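Local coordinates for protein neuraminidase (Influenza A virus, PDB 4GDI) that is a neuraminidase-like beta-propeller protein of a bat influenza A virus that may cleave terminal sialic acids, although its putative active site has diverged, at residues 199-210 against 267-275. Sequence-based numbering, arbitrary orientation.
Sequences YSTCYTINNLIK and IQGFILDEK. With NO3 (nitrate ion), chain B.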
loop_
_atom_site.group_PDB
_atom_site.type_symbol
_atom_site.label_atom_id
_atom_site.label_comp_id
_atom_site.label_asym_id
_atom_site.label_seq_id
_atom_site.Cartn_x
_atom_site.Cartn_y
_atom_site.Cartn_z
ATOM N N TYR A 199 -32.931 6.018 9.064
ATOM C CA TYR A 199 -32.068 5.696 7.936
ATOM C C TYR A 199 -32.046 6.777 6.849
ATOM O O TYR A 199 -32.010 6.455 5.654
ATOM C CB TYR A 199 -32.508 4.390 7.281
ATOM C CG TYR A 199 -32.769 3.229 8.208
ATOM C CD1 TYR A 199 -32.135 3.124 9.436
ATOM C CD2 TYR A 199 -33.649 2.215 7.831
ATOM C CE1 TYR A 199 -32.367 2.026 10.267
ATOM C CE2 TYR A 199 -33.897 1.126 8.656
ATOM C CZ TYR A 199 -33.249 1.036 9.866
ATOM O OH TYR A 199 -33.497 -0.043 10.675
ATOM N N SER A 200 -32.067 8.045 7.250
ATOM C CA SER A 200 -31.991 9.135 6.288
ATOM C C SER A 200 -30.847 8.902 5.324
ATOM O O SER A 200 -29.719 8.673 5.751
ATOM C CB SER A 200 -31.740 10.476 6.993
ATOM O OG SER A 200 -32.834 10.838 7.797
ATOM N N THR A 201 -31.126 9.013 4.029
ATOM C CA THR A 201 -30.087 9.064 3.024
ATOM C C THR A 201 -30.335 10.321 2.191
ATOM O O THR A 201 -31.461 10.592 1.756
ATOM C CB THR A 201 -30.036 7.770 2.171
ATOM O OG1 THR A 201 -29.044 7.879 1.144
ATOM C CG2 THR A 201 -31.399 7.471 1.504
ATOM N N CYS A 202 -29.280 11.105 1.987
ATOM C CA CYS A 202 -29.437 12.497 1.563
ATOM C C CYS A 202 -28.471 12.882 0.445
ATOM O O CYS A 202 -27.448 12.220 0.232
ATOM C CB CYS A 202 -29.144 13.439 2.742
ATOM S SG CYS A 202 -30.013 13.143 4.311
ATOM N N TYR A 203 -28.794 13.977 -0.239
ATOM C CA TYR A 203 -27.887 14.599 -1.195
ATOM C C TYR A 203 -28.134 16.094 -1.103
ATOM O O TYR A 203 -29.085 16.525 -0.445
ATOM C CB TYR A 203 -28.103 14.079 -2.619
ATOM C CG TYR A 203 -29.469 14.373 -3.167
ATOM C CD1 TYR A 203 -30.528 13.494 -2.947
ATOM C CD2 TYR A 203 -29.710 15.527 -3.905
ATOM C CE1 TYR A 203 -31.794 13.756 -3.449
ATOM C CE2 TYR A 203 -30.973 15.797 -4.419
ATOM C CZ TYR A 203 -32.008 14.906 -4.179
ATOM O OH TYR A 203 -33.253 15.174 -4.670
ATOM N N THR A 204 -27.263 16.885 -1.721
ATOM C CA THR A 204 -27.440 18.329 -1.722
ATOM C C THR A 204 -27.381 18.918 -3.134
ATOM O O THR A 204 -26.631 18.452 -3.993
ATOM C CB THR A 204 -26.397 19.025 -0.846
ATOM O OG1 THR A 204 -26.660 20.436 -0.840
ATOM C CG2 THR A 204 -25.001 18.769 -1.370
ATOM N N ILE A 205 -28.200 19.936 -3.363
ATOM C CA ILE A 205 -28.219 20.646 -4.640
ATOM C C ILE A 205 -28.827 22.029 -4.440
ATOM O O ILE A 205 -29.764 22.178 -3.651
ATOM C CB ILE A 205 -29.033 19.884 -5.705
ATOM C CG1 ILE A 205 -28.738 20.433 -7.108
ATOM C CG2 ILE A 205 -30.526 19.974 -5.415
ATOM C CD1 ILE A 205 -27.282 20.290 -7.539
ATOM N N ASN A 206 -28.322 23.013 -5.193
ATOM C CA ASN A 206 -28.509 24.454 -4.919
ATOM C C ASN A 206 -28.890 24.807 -3.478
ATOM O O ASN A 206 -30.008 25.237 -3.210
ATOM C CB ASN A 206 -29.478 25.148 -5.909
ATOM C CG ASN A 206 -30.354 24.183 -6.685
ATOM O OD1 ASN A 206 -31.166 23.461 -6.105
ATOM N ND2 ASN A 206 -30.227 24.205 -8.019
ATOM N N ASN A 207 -27.939 24.625 -2.562
ATOM C CA ASN A 207 -28.106 25.000 -1.150
ATOM C C ASN A 207 -29.282 24.353 -0.373
ATOM O O ASN A 207 -29.622 24.789 0.729
ATOM C CB ASN A 207 -28.162 26.524 -1.030
ATOM C CG ASN A 207 -26.847 27.187 -1.432
ATOM O OD1 ASN A 207 -25.939 27.344 -0.611
ATOM N ND2 ASN A 207 -26.739 27.568 -2.702
ATOM N N LEU A 208 -29.872 23.302 -0.934
ATOM C CA LEU A 208 -30.896 22.518 -0.244
ATOM C C LEU A 208 -30.349 21.144 0.091
ATOM O O LEU A 208 -29.476 20.633 -0.607
ATOM C CB LEU A 208 -32.115 22.320 -1.144
ATOM C CG LEU A 208 -32.913 23.580 -1.461
ATOM C CD1 LEU A 208 -34.092 23.240 -2.359
ATOM C CD2 LEU A 208 -33.386 24.217 -0.168
ATOM N N ILE A 209 -30.867 20.549 1.155
ATOM C CA ILE A 209 -30.520 19.189 1.504
ATOM C C ILE A 209 -31.828 18.416 1.359
ATOM O O ILE A 209 -32.860 18.842 1.864
ATOM C CB ILE A 209 -29.977 19.060 2.946
ATOM C CG1 ILE A 209 -28.745 19.961 3.181
ATOM C CG2 ILE A 209 -29.617 17.586 3.258
ATOM C CD1 ILE A 209 -29.067 21.432 3.374
ATOM N N LYS A 210 -31.787 17.306 0.636
ATOM C CA LYS A 210 -32.958 16.484 0.447
ATOM C C LYS A 210 -32.638 15.071 0.893
ATOM O O LYS A 210 -31.615 14.514 0.483
ATOM C CB LYS A 210 -33.346 16.507 -1.028
ATOM C CG LYS A 210 -33.850 17.880 -1.462
ATOM C CD LYS A 210 -34.185 17.915 -2.920
ATOM C CE LYS A 210 -34.375 19.347 -3.406
ATOM N NZ LYS A 210 -34.575 19.323 -4.876
ATOM N N ILE A 267 -36.687 -0.943 5.103
ATOM C CA ILE A 267 -35.288 -1.061 4.751
ATOM C C ILE A 267 -34.816 0.252 4.122
ATOM O O ILE A 267 -35.567 0.901 3.398
ATOM C CB ILE A 267 -35.071 -2.252 3.804
ATOM C CG1 ILE A 267 -33.575 -2.575 3.702
ATOM C CG2 ILE A 267 -35.698 -1.964 2.450
ATOM C CD1 ILE A 267 -33.253 -3.890 3.024
ATOM N N GLN A 268 -33.595 0.673 4.452
ATOM C CA GLN A 268 -33.049 1.931 3.926
ATOM C C GLN A 268 -33.166 1.998 2.414
ATOM O O GLN A 268 -32.810 1.049 1.706
ATOM C CB GLN A 268 -31.577 2.067 4.327
ATOM C CG GLN A 268 -30.953 3.434 4.032
ATOM C CD GLN A 268 -29.698 3.664 4.867
ATOM O OE1 GLN A 268 -29.031 2.712 5.269
ATOM N NE2 GLN A 268 -29.390 4.918 5.139
ATOM N N GLY A 269 -33.658 3.131 1.922
ATOM C CA GLY A 269 -33.802 3.360 0.499
ATOM C C GLY A 269 -33.936 4.837 0.151
ATOM O O GLY A 269 -33.984 5.688 1.033
ATOM N N PHE A 270 -34.017 5.131 -1.141
ATOM C CA PHE A 270 -33.939 6.507 -1.622
ATOM C C PHE A 270 -34.965 6.835 -2.706
ATOM O O PHE A 270 -35.412 5.951 -3.441
ATOM C CB PHE A 270 -32.535 6.771 -2.180
ATOM C CG PHE A 270 -32.218 6.009 -3.450
ATOM C CD1 PHE A 270 -32.538 6.535 -4.683
ATOM C CD2 PHE A 270 -31.580 4.774 -3.404
ATOM C CE1 PHE A 270 -32.233 5.848 -5.856
ATOM C CE2 PHE A 270 -31.270 4.079 -4.573
ATOM C CZ PHE A 270 -31.604 4.612 -5.796
ATOM N N ILE A 271 -35.309 8.120 -2.779
ATOM C CA ILE A 271 -36.104 8.713 -3.865
ATOM C C ILE A 271 -35.370 9.978 -4.310
ATOM O O ILE A 271 -35.088 10.845 -3.486
ATOM C CB ILE A 271 -37.526 9.096 -3.379
ATOM C CG1 ILE A 271 -38.334 7.834 -3.041
ATOM C CG2 ILE A 271 -38.254 9.971 -4.411
ATOM C CD1 ILE A 271 -39.765 8.103 -2.640
ATOM N N LEU A 272 -35.024 10.077 -5.589
ATOM C CA LEU A 272 -34.456 11.318 -6.106
ATOM C C LEU A 272 -35.565 12.347 -6.244
ATOM O O LEU A 272 -36.394 12.270 -7.149
ATOM C CB LEU A 272 -33.760 11.103 -7.445
ATOM C CG LEU A 272 -32.925 12.271 -7.979
ATOM C CD1 LEU A 272 -31.800 12.610 -7.031
ATOM C CD2 LEU A 272 -32.355 11.941 -9.357
ATOM N N ASP A 273 -35.541 13.322 -5.345
ATOM C CA ASP A 273 -36.636 14.260 -5.149
ATOM C C ASP A 273 -36.397 15.519 -5.988
ATOM O O ASP A 273 -36.109 16.590 -5.461
ATOM C CB ASP A 273 -36.743 14.576 -3.656
ATOM C CG ASP A 273 -37.868 15.529 -3.325
ATOM O OD1 ASP A 273 -38.751 15.775 -4.186
ATOM O OD2 ASP A 273 -37.862 16.027 -2.181
ATOM N N GLU A 274 -36.522 15.336 -7.301
ATOM C CA GLU A 274 -36.361 16.387 -8.291
ATOM C C GLU A 274 -37.538 16.351 -9.286
ATOM O O GLU A 274 -38.535 15.666 -9.075
ATOM C CB GLU A 274 -35.041 16.174 -9.035
ATOM C CG GLU A 274 -33.834 16.108 -8.115
ATOM C CD GLU A 274 -33.545 17.449 -7.470
ATOM O OE1 GLU A 274 -33.772 18.467 -8.159
ATOM O OE2 GLU A 274 -33.110 17.497 -6.294
ATOM N N LYS A 275 -37.408 17.097 -10.369
ATOM C CA LYS A 275 -38.345 17.023 -11.475
ATOM C C LYS A 275 -37.537 16.855 -12.752
ATOM O O LYS A 275 -36.879 17.793 -13.188
ATOM C CB LYS A 275 -39.175 18.300 -11.572
ATOM C CG LYS A 275 -40.178 18.489 -10.448
ATOM C CD LYS A 275 -41.169 19.594 -10.798
ATOM C CE LYS A 275 -41.974 20.007 -9.581
ATOM N NZ LYS A 275 -42.267 21.469 -9.592
HETATM N N NO3 B . -31.145 -0.501 7.639
HETATM O O1 NO3 B . -30.287 0.561 7.316
HETATM O O2 NO3 B . -30.971 -1.196 8.849
HETATM O O3 NO3 B . -32.167 -0.863 6.755
HETATM O O HOH W 1 -34.017 5.638 4.037
#
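With CG of Tyr-203 between its backbone N and carbonyl carbon (chi1 62°), the phenol reaches over to residues 272-274; Glu-274, bent at chi2 (-68°), turns its carboxylate back to meet it. The hydroxyl OH of Tyr-203 donates to OE2 of Glu-274 at 2.8 Å, on the anti lone pair, and weakly accepts from the backbone N of Asp-273. Leu-272 lays CD1 over one ring face, a CH-pi contact 4.1 Å from the centroid. Lys-210, its chain extended beyond CG, brings NZ to 2.7 Å from OE2 of Glu-274, a salt bridge from above the carboxylate plane, and also donates to Asp-273 O. The carboxylate of Asp-273 itself pairs with Arg-226. At the other end NE2 of Gln-268, which also donates to Pro-148 O, makes a weak 3.1 Å bond to Tyr-199 O, and a water O lies 2.7 Å from Tyr-199 O and 3.0 Å from Gly-269 O. A nitrate, probably from the crystallisation liquor, lies over the Tyr-199 ring and accepts from Gln-268 N and Arg-320. The contact thus ties the first hairpin of a propeller blade to the long connection leading to strand 277-281. With the Lys-210 ammonium and Tyr-203 hydroxyl both donating to OE2, Glu-274 is probably ionised.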